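Local coordinates for 2',5'-phosphodiesterase 12 (PDB 4Z0V), which belongs to the endonuclease/exonuclease/phosphatase family and carries an additional N-terminal beta domain of the E-set kind, at residues T11-P16 / H91-E96; P24-L29 / E63-P68; F41-E46 / L77-T82. One frame throughout, in Å; residues are numbered along the deposited sequence.

Contact 1 (T11-P16 / H91-E96)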
loop_
_atom_site.group_PDB
_atom_site.type_symbol
_atom_site.label_atom_id
_atom_site.label_comp_id
_atom_site.label_asym_id
_atom_site.label_seq_id
_atom_site.Cartn_x
_atom_site.Cartn_y
_atom_site.Cartn_z
ATOM N N THR A 11 3.188 -11.770 23.121
ATOM C CA THR A 11 3.784 -10.539 23.667
ATOM C C THR A 11 2.809 -9.376 23.503
ATOM O O THR A 11 2.810 -8.434 24.301
ATOM C CB THR A 11 5.121 -10.225 23.006
ATOM O OG1 THR A 11 4.936 -10.097 21.594
ATOM C CG2 THR A 11 6.174 -11.266 23.307
ATOM N N GLU A 12 1.988 -9.437 22.445
ATOM C CA GLU A 12 0.962 -8.440 22.166
ATOM C C GLU A 12 -0.275 -9.202 21.765
ATOM O O GLU A 12 -0.171 -10.189 21.040
ATOM C CB GLU A 12 1.397 -7.435 21.069
ATOM C CG GLU A 12 2.627 -6.611 21.418
ATOM C CD GLU A 12 3.064 -5.585 20.396
ATOM O OE1 GLU A 12 3.504 -5.980 19.291
ATOM O OE2 GLU A 12 3.001 -4.377 20.720
ATOM N N LEU A 13 -1.401 -8.836 22.347
ATOM C CA LEU A 13 -2.714 -9.417 22.075
ATOM C C LEU A 13 -3.649 -8.255 22.181
ATOM O O LEU A 13 -3.780 -7.689 23.282
ATOM C CB LEU A 13 -3.038 -10.577 23.039
ATOM C CG LEU A 13 -4.257 -11.397 22.659
ATOM C CD1 LEU A 13 -4.014 -12.167 21.389
ATOM C CD2 LEU A 13 -4.622 -12.350 23.756
ATOM N N GLN A 14 -4.242 -7.840 21.016
ATOM C CA GLN A 14 -5.111 -6.666 20.914
ATOM C C GLN A 14 -6.225 -6.856 19.892
ATOM O O GLN A 14 -6.019 -7.461 18.842
ATOM C CB GLN A 14 -4.302 -5.411 20.519
ATOM C CG GLN A 14 -3.289 -4.923 21.553
ATOM C CD GLN A 14 -2.696 -3.571 21.237
ATOM O OE1 GLN A 14 -3.358 -2.668 20.703
ATOM N NE2 GLN A 14 -1.451 -3.377 21.633
ATOM N N LEU A 15 -7.403 -6.288 20.174
ATOM C CA LEU A 15 -8.540 -6.341 19.254
ATOM C C LEU A 15 -8.809 -4.941 18.719
ATOM O O LEU A 15 -8.517 -3.972 19.438
ATOM C CB LEU A 15 -9.803 -6.892 19.964
ATOM C CG LEU A 15 -9.860 -8.375 20.315
ATOM C CD1 LEU A 15 -11.090 -8.677 21.159
ATOM C CD2 LEU A 15 -9.928 -9.229 19.070
ATOM N N PRO A 16 -9.393 -4.766 17.507
ATOM C CA PRO A 16 -9.764 -3.410 17.070
ATOM C C PRO A 16 -10.829 -2.792 17.986
ATOM O O PRO A 16 -11.527 -3.503 18.726
ATOM C CB PRO A 16 -10.324 -3.614 15.661
ATOM C CG PRO A 16 -10.718 -5.046 15.616
ATOM C CD PRO A 16 -9.801 -5.786 16.513
ATOM N N HIS A 91 0.606 -20.578 27.988
ATOM C CA HIS A 91 -0.585 -20.250 28.767
ATOM C C HIS A 91 -1.632 -19.563 27.875
ATOM O O HIS A 91 -1.299 -18.700 27.056
ATOM C CB HIS A 91 -0.209 -19.398 29.991
ATOM C CG HIS A 91 0.471 -20.198 31.063
ATOM N ND1 HIS A 91 1.854 -20.192 31.213
ATOM C CD2 HIS A 91 -0.064 -21.040 31.976
ATOM C CE1 HIS A 91 2.110 -20.995 32.232
ATOM N NE2 HIS A 91 0.988 -21.533 32.723
ATOM N N SER A 92 -2.888 -20.017 27.973
ATOM C CA SER A 92 -3.982 -19.482 27.156
ATOM C C SER A 92 -4.322 -18.067 27.555
ATOM O O SER A 92 -4.142 -17.660 28.714
ATOM C CB SER A 92 -5.222 -20.361 27.280
ATOM O OG SER A 92 -4.930 -21.699 26.927
ATOM N N ARG A 93 -4.812 -17.304 26.580
ATOM C CA ARG A 93 -5.192 -15.915 26.796
ATOM C C ARG A 93 -6.582 -15.689 26.249
ATOM O O ARG A 93 -6.973 -16.361 25.300
ATOM C CB ARG A 93 -4.201 -14.991 26.054
ATOM C CG ARG A 93 -2.742 -15.050 26.554
ATOM C CD ARG A 93 -2.489 -14.195 27.787
ATOM N NE ARG A 93 -3.037 -12.843 27.642
ATOM C CZ ARG A 93 -2.404 -11.813 27.088
ATOM N NH1 ARG A 93 -3.007 -10.639 26.977
ATOM N NH2 ARG A 93 -1.161 -11.949 26.640
ATOM N N GLU A 94 -7.321 -14.737 26.809
ATOM C CA GLU A 94 -8.652 -14.419 26.273
ATOM C C GLU A 94 -8.779 -12.924 26.246
ATOM O O GLU A 94 -8.222 -12.249 27.123
ATOM C CB GLU A 94 -9.788 -15.079 27.093
ATOM C CG GLU A 94 -9.848 -16.612 26.936
ATOM C CD GLU A 94 -11.136 -17.326 27.338
ATOM O OE1 GLU A 94 -11.816 -16.856 28.278
ATOM O OE2 GLU A 94 -11.442 -18.384 26.738
ATOM N N LEU A 95 -9.462 -12.393 25.226
ATOM C CA LEU A 95 -9.640 -10.965 25.081
ATOM C C LEU A 95 -11.031 -10.666 24.573
ATOM O O LEU A 95 -11.436 -11.225 23.558
ATOM C CB LEU A 95 -8.577 -10.425 24.105
ATOM C CG LEU A 95 -8.459 -8.909 23.943
ATOM C CD1 LEU A 95 -8.421 -8.199 25.281
ATOM C CD2 LEU A 95 -7.252 -8.570 23.171
ATOM N N GLU A 96 -11.742 -9.766 25.271
ATOM C CA GLU A 96 -13.099 -9.370 24.896
ATOM C C GLU A 96 -13.066 -8.035 24.222
ATOM O O GLU A 96 -12.269 -7.178 24.617
ATOM C CB GLU A 96 -14.018 -9.247 26.124
ATOM C CG GLU A 96 -14.162 -10.487 26.973
ATOM C CD GLU A 96 -14.941 -10.255 28.251
ATOM O OE1 GLU A 96 -15.673 -9.239 28.338
ATOM O OE2 GLU A 96 -14.860 -11.128 29.144
#
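Leu13, Leu15 and Leu95 make the apolar part of this contact. Leu15 and Leu95 reach toward each other tip to tip, with Leu15 CD1 3.8 Å from Leu95 CG. Leu13 and Leu95 instead slide past one another in opposite directions, and Leu13 CG comes to 4.2 Å from Leu95 CD2. Leu95 CG stands anti to the backbone N (chi1 -172°), where it meets Leu15; its CD2 methyl rests against the main chain opposite, 3.6 Å from Gln14 CA and about as close to Leu13 O. Leu15 CD1 returns the gesture, lying 3.5 Å from Leu95 O.

The two strands belong to different sheets, 12-14 pairing with 28-32 and 93-96 with 77-82. Their axes approach to 8.1 Å and run 31° apart, the face-to-face packing of a beta sandwich, as expected for an E-set type domain. The leucines meet between the two layers, and Leu13 also touches Cys81.

Arginine-to-methyl packing makes up the rest. Leu13 CD2 lies 3.5 Å from Arg93 CB, and the same methyl is over one face of the guanidinium, 3.9 Å above the plane and offset toward the rim. The Arg93 chain is bent at chi2 and chi3, and it and Leu13 slide past each other in opposite directions, with Arg93 NH1 near Leu13 CB. Polar partners are found outside this pair of segments: Glu96 OE1 makes a salt bridge with Arg76, and Glu94 OE1 one with Lys78.

Contact 2 (P24-L29 / E63-P68)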
loop_
_atom_site.group_PDB
_atom_site.type_symbol
_atom_site.label_atom_id
_atom_site.label_comp_id
_atom_site.label_asym_id
_atom_site.label_seq_id
_atom_site.Cartn_x
_atom_site.Cartn_y
_atom_site.Cartn_z
ATOM N N PRO A 24 -13.774 -7.905 8.484
ATOM C CA PRO A 24 -12.959 -8.854 9.261
ATOM C C PRO A 24 -12.329 -8.226 10.489
ATOM O O PRO A 24 -11.793 -7.128 10.412
ATOM C CB PRO A 24 -11.886 -9.324 8.254
ATOM C CG PRO A 24 -11.800 -8.215 7.230
ATOM C CD PRO A 24 -13.229 -7.713 7.112
ATOM N N VAL A 25 -12.412 -8.934 11.630
ATOM C CA VAL A 25 -11.831 -8.553 12.918
ATOM C C VAL A 25 -10.471 -9.232 12.958
ATOM O O VAL A 25 -10.412 -10.471 13.015
ATOM C CB VAL A 25 -12.730 -8.965 14.123
ATOM C CG1 VAL A 25 -12.069 -8.564 15.442
ATOM C CG2 VAL A 25 -14.118 -8.344 14.012
ATOM N N CYS A 26 -9.398 -8.430 12.854
ATOM C CA CYS A 26 -8.027 -8.929 12.736
ATOM C C CYS A 26 -7.235 -8.611 13.991
ATOM O O CYS A 26 -6.737 -7.497 14.149
ATOM C CB CYS A 26 -7.367 -8.341 11.488
ATOM S SG CYS A 26 -8.325 -8.585 9.974
ATOM N N PRO A 27 -7.139 -9.569 14.923
ATOM C CA PRO A 27 -6.420 -9.285 16.164
ATOM C C PRO A 27 -4.934 -9.090 15.946
ATOM O O PRO A 27 -4.342 -9.758 15.099
ATOM C CB PRO A 27 -6.656 -10.539 17.019
ATOM C CG PRO A 27 -7.000 -11.620 16.063
ATOM C CD PRO A 27 -7.679 -10.943 14.904
ATOM N N LYS A 28 -4.334 -8.212 16.757
ATOM C CA LYS A 28 -2.892 -8.061 16.787
ATOM C C LYS A 28 -2.410 -9.162 17.705
ATOM O O LYS A 28 -2.956 -9.314 18.802
ATOM C CB LYS A 28 -2.494 -6.651 17.289
ATOM C CG LYS A 28 -0.985 -6.410 17.344
ATOM C CD LYS A 28 -0.760 -4.952 17.725
ATOM C CE LYS A 28 0.672 -4.602 17.913
ATOM N NZ LYS A 28 0.838 -3.139 18.116
ATOM N N LEU A 29 -1.518 -10.011 17.210
ATOM C CA LEU A 29 -0.917 -11.102 17.985
ATOM C C LEU A 29 0.538 -11.109 17.711
ATOM O O LEU A 29 0.935 -11.413 16.589
ATOM C CB LEU A 29 -1.461 -12.519 17.680
ATOM C CG LEU A 29 -2.817 -12.766 17.075
ATOM C CD1 LEU A 29 -2.835 -14.134 16.475
ATOM C CD2 LEU A 29 -3.885 -12.764 18.128
ATOM N N GLU A 63 -10.509 -19.828 13.584
ATOM C CA GLU A 63 -9.487 -19.103 12.846
ATOM C C GLU A 63 -9.110 -17.839 13.584
ATOM O O GLU A 63 -9.874 -17.346 14.407
ATOM C CB GLU A 63 -10.004 -18.716 11.448
ATOM C CG GLU A 63 -10.808 -19.780 10.722
ATOM C CD GLU A 63 -10.048 -20.492 9.626
ATOM O OE1 GLU A 63 -9.477 -21.572 9.901
ATOM O OE2 GLU A 63 -10.021 -19.964 8.490
ATOM N N ARG A 64 -7.971 -17.270 13.236
ATOM C CA ARG A 64 -7.476 -16.046 13.853
ATOM C C ARG A 64 -8.446 -14.874 13.594
ATOM O O ARG A 64 -8.701 -14.073 14.489
ATOM C CB ARG A 64 -6.092 -15.758 13.263
ATOM C CG ARG A 64 -5.534 -14.405 13.623
ATOM C CD ARG A 64 -4.136 -14.271 13.044
ATOM N NE ARG A 64 -3.631 -12.939 13.349
ATOM C CZ ARG A 64 -2.351 -12.603 13.333
ATOM N NH1 ARG A 64 -1.426 -13.503 13.022
ATOM N NH2 ARG A 64 -1.985 -11.366 13.626
ATOM N N VAL A 65 -9.003 -14.817 12.379
ATOM C CA VAL A 65 -9.885 -13.734 11.919
ATOM C C VAL A 65 -11.331 -14.151 12.054
ATOM O O VAL A 65 -11.692 -15.294 11.760
ATOM C CB VAL A 65 -9.530 -13.365 10.442
ATOM C CG1 VAL A 65 -10.455 -12.280 9.866
ATOM C CG2 VAL A 65 -8.084 -12.906 10.354
ATOM N N TYR A 66 -12.162 -13.214 12.478
ATOM C CA TYR A 66 -13.605 -13.444 12.574
ATOM C C TYR A 66 -14.310 -12.337 11.827
ATOM O O TYR A 66 -14.030 -11.178 12.101
ATOM C CB TYR A 66 -14.035 -13.448 14.061
ATOM C CG TYR A 66 -15.516 -13.659 14.261
ATOM C CD1 TYR A 66 -16.075 -14.932 14.190
ATOM C CD2 TYR A 66 -16.370 -12.582 14.488
ATOM C CE1 TYR A 66 -17.452 -15.127 14.315
ATOM C CE2 TYR A 66 -17.742 -12.771 14.685
ATOM C CZ TYR A 66 -18.281 -14.043 14.560
ATOM O OH TYR A 66 -19.626 -14.252 14.749
ATOM N N THR A 67 -15.271 -12.670 10.950
ATOM C CA THR A 67 -16.070 -11.655 10.244
ATOM C C THR A 67 -17.478 -11.714 10.841
ATOM O O THR A 67 -18.207 -12.692 10.618
ATOM C CB THR A 67 -16.059 -11.855 8.711
ATOM O OG1 THR A 67 -14.714 -11.894 8.275
ATOM C CG2 THR A 67 -16.746 -10.711 7.969
ATOM N N PRO A 68 -17.894 -10.700 11.617
ATOM C CA PRO A 68 -19.235 -10.770 12.230
ATOM C C PRO A 68 -20.339 -10.726 11.194
ATOM O O PRO A 68 -20.152 -10.152 10.118
ATOM C CB PRO A 68 -19.300 -9.516 13.121
ATOM C CG PRO A 68 -17.904 -9.003 13.209
ATOM C CD PRO A 68 -17.199 -9.450 11.982
HETATM O O HOH W 1 -5.215 -10.767 12.627
HETATM O O HOH W 2 -0.000 -9.198 14.871
#
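Leu29 CD1 sits over one face of the Arg64 guanidinium, 3.4 Å above the plane and offset toward the rim, while Pro27 O lies at the edge of the same group. Arg64 NH2 donates to that carbonyl at 3.2 Å, with the oxygen only 15° out of the guanidinium plane. Arg64 CG is anti to the backbone N (chi1 170°), and the extended chain beyond it passes the Pro27 ring, whose CG is 4.0 Å from Arg64 CG. Water 1 bridges the same pair, accepting from Arg64 NE and donating to Pro27 O, which thus receives two bonds. Beyond the segments, NH2 forms a salt bridge with Glu197 on helix 185-198.

Farther along, Val25 N donates to Tyr66 O at 2.8 Å, and Tyr66 N returns a longer bond of 3.3 Å to Val25 O. Apolar contacts flank the exchange: Pro24 CB meets Val65 CG1 at 3.7 Å, and Val25 CG2 meets Pro68 CD at 3.9 Å, these last two side chains crossing at about a right angle. The backbone exchange is a single antiparallel bridge of the hydrogen-bonded kind, joining the loop before strand 28-32 to the loop after strand 56-58 in the N-terminal beta domain, beside helix 185-198.

Contact 3 (F41-E46 / L77-T82)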
loop_
_atom_site.group_PDB
_atom_site.type_symbol
_atom_site.label_atom_id
_atom_site.label_comp_id
_atom_site.label_asym_id
_atom_site.label_seq_id
_atom_site.Cartn_x
_atom_site.Cartn_y
_atom_site.Cartn_z
ATOM N N PHE A 41 -7.294 -21.025 18.211
ATOM C CA PHE A 41 -8.162 -19.850 18.251
ATOM C C PHE A 41 -9.595 -20.274 18.355
ATOM O O PHE A 41 -10.008 -21.250 17.723
ATOM C CB PHE A 41 -7.998 -19.001 16.965
ATOM C CG PHE A 41 -6.590 -18.529 16.735
ATOM C CD1 PHE A 41 -6.085 -17.441 17.428
ATOM C CD2 PHE A 41 -5.767 -19.166 15.812
ATOM C CE1 PHE A 41 -4.758 -17.021 17.238
ATOM C CE2 PHE A 41 -4.444 -18.737 15.616
ATOM C CZ PHE A 41 -3.952 -17.673 16.332
ATOM N N ARG A 42 -10.372 -19.536 19.112
ATOM C CA ARG A 42 -11.808 -19.798 19.168
ATOM C C ARG A 42 -12.504 -18.483 19.430
ATOM O O ARG A 42 -12.115 -17.776 20.342
ATOM C CB ARG A 42 -12.173 -20.847 20.242
ATOM C CG ARG A 42 -13.687 -21.096 20.373
ATOM C CD ARG A 42 -14.307 -21.703 19.112
ATOM N NE ARG A 42 -13.997 -23.133 18.990
ATOM C CZ ARG A 42 -14.638 -23.965 18.178
ATOM N NH1 ARG A 42 -14.291 -25.245 18.120
ATOM N NH2 ARG A 42 -15.622 -23.523 17.409
ATOM N N TRP A 43 -13.513 -18.166 18.639
ATOM C CA TRP A 43 -14.245 -16.927 18.810
ATOM C C TRP A 43 -15.582 -17.194 19.469
ATOM O O TRP A 43 -16.277 -18.157 19.112
ATOM C CB TRP A 43 -14.461 -16.249 17.460
ATOM C CG TRP A 43 -13.226 -15.577 16.944
ATOM C CD1 TRP A 43 -12.293 -16.097 16.082
ATOM C CD2 TRP A 43 -12.855 -14.223 17.175
ATOM N NE1 TRP A 43 -11.338 -15.144 15.797
ATOM C CE2 TRP A 43 -11.672 -13.978 16.438
ATOM C CE3 TRP A 43 -13.439 -13.165 17.904
ATOM C CZ2 TRP A 43 -11.031 -12.732 16.457
ATOM C CZ3 TRP A 43 -12.795 -11.939 17.926
ATOM C CH2 TRP A 43 -11.616 -11.732 17.197
ATOM N N TYR A 44 -15.971 -16.284 20.364
ATOM C CA TYR A 44 -17.255 -16.283 21.057
ATOM C C TYR A 44 -17.998 -15.001 20.840
ATOM O O TYR A 44 -17.386 -13.962 20.583
ATOM C CB TYR A 44 -17.091 -16.449 22.565
ATOM C CG TYR A 44 -16.345 -17.688 22.961
ATOM C CD1 TYR A 44 -14.952 -17.720 22.942
ATOM C CD2 TYR A 44 -17.022 -18.806 23.450
ATOM C CE1 TYR A 44 -14.250 -18.856 23.347
ATOM C CE2 TYR A 44 -16.330 -19.943 23.866
ATOM C CZ TYR A 44 -14.943 -19.962 23.806
ATOM O OH TYR A 44 -14.241 -21.076 24.198
ATOM N N LYS A 45 -19.315 -15.063 20.985
ATOM C CA LYS A 45 -20.144 -13.870 20.936
ATOM C C LYS A 45 -21.008 -13.870 22.187
ATOM O O LYS A 45 -21.285 -14.927 22.748
ATOM C CB LYS A 45 -20.989 -13.809 19.646
ATOM C CG LYS A 45 -22.052 -14.908 19.573
ATOM C CD LYS A 45 -22.674 -15.106 18.186
ATOM C CE LYS A 45 -23.628 -16.288 18.211
ATOM N NZ LYS A 45 -24.550 -16.299 17.042
ATOM N N GLU A 46 -21.403 -12.688 22.654
ATOM C CA GLU A 46 -22.277 -12.582 23.807
ATOM C C GLU A 46 -23.510 -13.409 23.554
ATOM O O GLU A 46 -24.017 -13.408 22.434
ATOM C CB GLU A 46 -22.655 -11.123 24.033
ATOM C CG GLU A 46 -21.904 -10.488 25.160
ATOM C CD GLU A 46 -22.367 -9.069 25.383
ATOM O OE1 GLU A 46 -22.662 -8.725 26.548
ATOM O OE2 GLU A 46 -22.509 -8.328 24.383
ATOM N N LEU A 77 -17.714 -9.452 21.342
ATOM C CA LEU A 77 -17.056 -10.694 20.916
ATOM C C LEU A 77 -15.937 -11.004 21.863
ATOM O O LEU A 77 -15.442 -10.122 22.559
ATOM C CB LEU A 77 -16.491 -10.496 19.473
ATOM C CG LEU A 77 -17.475 -10.046 18.391
ATOM C CD1 LEU A 77 -16.691 -9.771 17.055
ATOM C CD2 LEU A 77 -18.565 -11.111 18.154
ATOM N N LYS A 78 -15.510 -12.256 21.894
ATOM C CA LYS A 78 -14.389 -12.620 22.737
ATOM C C LYS A 78 -13.517 -13.596 21.960
ATOM O O LYS A 78 -14.045 -14.501 21.316
ATOM C CB LYS A 78 -14.909 -13.280 24.044
ATOM C CG LYS A 78 -13.776 -13.724 24.991
ATOM C CD LYS A 78 -14.273 -14.156 26.355
ATOM C CE LYS A 78 -14.643 -15.610 26.409
ATOM N NZ LYS A 78 -14.751 -16.068 27.811
ATOM N N LEU A 79 -12.201 -13.412 22.022
ATOM C CA LEU A 79 -11.271 -14.346 21.382
ATOM C C LEU A 79 -10.510 -15.093 22.449
ATOM O O LEU A 79 -9.958 -14.466 23.356
ATOM C CB LEU A 79 -10.268 -13.616 20.443
ATOM C CG LEU A 79 -9.068 -14.472 19.895
ATOM C CD1 LEU A 79 -9.545 -15.592 18.963
ATOM C CD2 LEU A 79 -8.025 -13.576 19.187
ATOM N N HIS A 80 -10.483 -16.427 22.334
ATOM C CA HIS A 80 -9.627 -17.296 23.119
ATOM C C HIS A 80 -8.465 -17.660 22.242
ATOM O O HIS A 80 -8.688 -18.148 21.132
ATOM C CB HIS A 80 -10.338 -18.596 23.564
ATOM C CG HIS A 80 -9.385 -19.616 24.141
ATOM N ND1 HIS A 80 -8.550 -20.392 23.325
ATOM C CD2 HIS A 80 -9.117 -19.911 25.434
ATOM C CE1 HIS A 80 -7.825 -21.134 24.147
ATOM N NE2 HIS A 80 -8.149 -20.899 25.428
ATOM N N CYS A 81 -7.245 -17.574 22.759
ATOM C CA CYS A 81 -6.127 -18.052 21.970
ATOM C C CYS A 81 -5.086 -18.708 22.850
ATOM O O CYS A 81 -4.764 -18.202 23.925
ATOM C CB CYS A 81 -5.526 -16.964 21.093
ATOM S SG CYS A 81 -5.379 -15.370 21.901
ATOM N N THR A 82 -4.620 -19.863 22.404
ATOM C CA THR A 82 -3.585 -20.665 23.077
ATOM C C THR A 82 -2.346 -20.651 22.195
ATOM O O THR A 82 -2.410 -21.175 21.084
ATOM C CB THR A 82 -4.070 -22.091 23.365
ATOM O OG1 THR A 82 -5.190 -22.028 24.233
ATOM C CG2 THR A 82 -2.998 -22.930 24.075
#
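Leu79 packs on Trp43 across two neighbouring antiparallel strands, 41-46 and 77-82, the central pair of a four-stranded sheet in the N-terminal domain, consistent with an E-set type beta sandwich. From the backbone outward, Leu79 CB meets the six-membered ring of Trp43, 3.9 Å from CZ3 and nearly as close to CH2. CG, anti to the backbone N (chi1 170°), carries two methyls that both meet the indole. CD1 lies over the five-membered ring, 3.7 Å from the centroid and 15° off the normal, a CH-pi contact. CD1 also lies 3.6 Å from Arg42 O and near the plane of the Phe41 ring, at its edge. CD2 meets Trp43 CZ2 at 4.1 Å.

The main chains are joined by reciprocal bonds in two hydrogen-bonded pairs, Arg42 with His80 and Tyr44 with Lys78; the bond from His80 N to Arg42 O is almost straight, 174° at the hydrogen. Side chains of these pairs occupy the other face, where Tyr44 and His80 lie side by side, pointing the same way, and His80 CB meets the edge of the Tyr44 ring. Lys78 NZ forms a salt bridge with Glu94 OE1 on strand 93-96. Back on the tryptophan face, Cys81 CB lies 3.7 Å from Phe41 CD1.

Overall arrangement
All three contacts lie within the N-terminal domain, their centres about 9 to 11 Å apart. Along the chain the segments come in the order 11-16, 24-29, 41-46, 63-68, 77-82, 91-96, so contact 1 brings the outermost two together, while contacts 2 and 3 interleave. Contact 3 lies inside the four-stranded sheet; contact 1 packs that sheet, through strand 93-96, against the two-stranded sheet of 9-14 and 28-32. Trp43 joins contacts 2 and 3. Helix 185-198, part of the endonuclease/exonuclease/phosphatase region, borders contact 2, which therefore lies where the N-terminal beta domain meets that region, while contacts 1 and 3 hold the beta domain's own sheets together.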